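Local coordinates for 401aa long hypothetical glucose-1-phosphate thymidylyltransferase (Sulfolobus tokodaii, PDB 2GGO), which probably makes nucleotide sugars, including UDP-GlcNAc, joining a GT-A-type nucleotidyltransferase domain to a C-terminal hexapeptide-repeat acetyltransferase domain, at residues D217-A222 with E297-E302. Residues are numbered along the deposited sequence; the frame is centred on the assembly and turned at random.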
# COMPACT_ATOMS: atom_id res chain seq x y z
N ASP A 217 -7.60 2.20 2.99
CA ASP A 217 -7.12 2.66 4.29
C ASP A 217 -6.10 3.82 4.17
O ASP A 217 -6.42 4.97 4.53
CB ASP A 217 -6.52 1.46 5.04
CG ASP A 217 -7.53 0.39 5.32
OD1 ASP A 217 -8.73 0.69 5.15
OD2 ASP A 217 -7.17 -0.76 5.69
N VAL A 218 -4.90 3.58 3.63
CA VAL A 218 -3.91 4.71 3.67
C VAL A 218 -4.28 5.94 2.84
O VAL A 218 -3.89 7.10 3.14
CB VAL A 218 -2.44 4.27 3.37
CG1 VAL A 218 -2.02 3.22 4.35
CG2 VAL A 218 -2.36 3.69 2.00
N ASN A 219 -5.00 5.72 1.76
CA ASN A 219 -5.29 6.85 0.88
C ASN A 219 -6.34 7.66 1.57
O ASN A 219 -6.34 8.89 1.44
CB ASN A 219 -5.83 6.31 -0.47
CG ASN A 219 -4.82 6.29 -1.53
OD1 ASN A 219 -4.56 7.30 -2.16
ND2 ASN A 219 -4.23 5.14 -1.77
N LYS A 220 -7.21 7.00 2.34
CA LYS A 220 -8.21 7.76 3.12
C LYS A 220 -7.51 8.59 4.18
O LYS A 220 -7.66 9.80 4.24
CB LYS A 220 -9.20 6.82 3.77
CG LYS A 220 -10.31 6.31 2.85
CD LYS A 220 -11.20 5.42 3.62
CE LYS A 220 -12.15 6.26 4.50
NZ LYS A 220 -12.99 5.25 5.15
N TRP A 221 -6.66 7.93 4.97
CA TRP A 221 -5.83 8.69 5.92
C TRP A 221 -5.12 9.91 5.30
O TRP A 221 -5.24 11.05 5.77
CB TRP A 221 -4.81 7.79 6.60
CG TRP A 221 -4.21 8.51 7.77
CD1 TRP A 221 -4.71 8.56 9.05
CD2 TRP A 221 -3.04 9.35 7.76
NE1 TRP A 221 -3.90 9.36 9.83
CE2 TRP A 221 -2.88 9.86 9.06
CE3 TRP A 221 -2.11 9.70 6.78
CZ2 TRP A 221 -1.81 10.70 9.41
CZ3 TRP A 221 -1.08 10.53 7.10
CH2 TRP A 221 -0.93 11.03 8.41
N ALA A 222 -4.37 9.69 4.24
CA ALA A 222 -3.67 10.75 3.58
C ALA A 222 -4.54 11.92 3.10
O ALA A 222 -4.11 13.08 3.12
CB ALA A 222 -2.84 10.18 2.39
N GLU A 297 -15.56 6.39 -2.09
CA GLU A 297 -14.52 5.62 -1.39
C GLU A 297 -13.75 4.66 -2.23
O GLU A 297 -13.70 3.45 -1.97
CB GLU A 297 -15.10 4.85 -0.22
CG GLU A 297 -14.04 4.64 0.85
CD GLU A 297 -14.64 4.48 2.22
OE1 GLU A 297 -14.30 3.51 2.92
OE2 GLU A 297 -15.48 5.34 2.59
N SER A 298 -13.08 5.17 -3.24
CA SER A 298 -12.24 4.30 -4.08
C SER A 298 -11.03 5.04 -4.55
O SER A 298 -11.02 6.25 -4.60
CB SER A 298 -13.01 3.84 -5.35
OG SER A 298 -14.35 3.60 -4.99
N VAL A 299 -10.04 4.27 -4.97
CA VAL A 299 -8.79 4.76 -5.45
C VAL A 299 -8.76 4.30 -6.88
O VAL A 299 -8.86 3.10 -7.17
CB VAL A 299 -7.63 4.12 -4.65
CG1 VAL A 299 -6.30 4.72 -5.08
CG2 VAL A 299 -7.89 4.35 -3.11
N ILE A 300 -8.64 5.26 -7.76
CA ILE A 300 -8.63 4.94 -9.20
C ILE A 300 -7.32 5.55 -9.71
O ILE A 300 -7.10 6.75 -9.64
CB ILE A 300 -9.89 5.55 -9.90
CG1 ILE A 300 -11.21 4.94 -9.33
CG2 ILE A 300 -9.89 5.32 -11.37
CD1 ILE A 300 -12.50 5.72 -9.77
N MET A 301 -6.42 4.67 -10.15
CA MET A 301 -5.07 5.03 -10.51
C MET A 301 -4.93 5.66 -11.88
O MET A 301 -5.93 5.93 -12.59
CB MET A 301 -4.15 3.82 -10.28
CG MET A 301 -4.13 3.32 -8.81
SD MET A 301 -3.23 1.81 -8.46
CE MET A 301 -3.69 1.63 -6.74
N GLU A 302 -3.68 5.87 -12.27
CA GLU A 302 -3.28 6.80 -13.35
C GLU A 302 -3.97 6.53 -14.69
O GLU A 302 -3.83 5.43 -15.22
CB GLU A 302 -1.76 6.66 -13.59
CG GLU A 302 -0.88 6.96 -12.38
CD GLU A 302 -0.55 5.76 -11.49
OE1 GLU A 302 -1.22 4.73 -11.58
OE2 GLU A 302 0.41 5.85 -10.68
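Helix 212-225 runs past one coil of the left-handed parallel beta-helix built by the hexapeptide repeats, with N219 CA and V299 CA 7.5 Å apart, a worked example of how a bifunctional enzyme seats one domain against the flank of another. Across that gap the contact is made by side chains alone, N219 and K220 meeting V299 and E297. Strand 298-300 is held from behind by its neighbours in the parallel sheet, V299 bonding through its backbone to S315 and I317. V299 presents both methyls to the helix: CG2 lies 3.9 Å from N219 CB, while CG1 sits 3.9 Å from N219 ND2. The amide that rests on this valine keeps its polar atoms busy elsewhere, OD1 on the backbone N of L29 and ND2 on the carbonyls of I215 and P27, which should restrain its rotation. At the next helix residue, K220, the contact becomes ionic, between two partly exposed residues. E297 points CG roughly opposite its backbone N (chi1 -152°) and its extended chain carries the carboxylate across to the helix; K220 bends at chi3 (78°) to meet it, and also makes a cation-pi contact with Y280. Replacing E297 with an alanine would probably leave the K220 ammonium without its carboxylate mate, with Y280 still beside it. The hydrogen bond within this salt bridge is weak, K220 NZ lying 3.1 Å from E297 OE1; E297 OE2 is farther from the same nitrogen, at 3.6 Å.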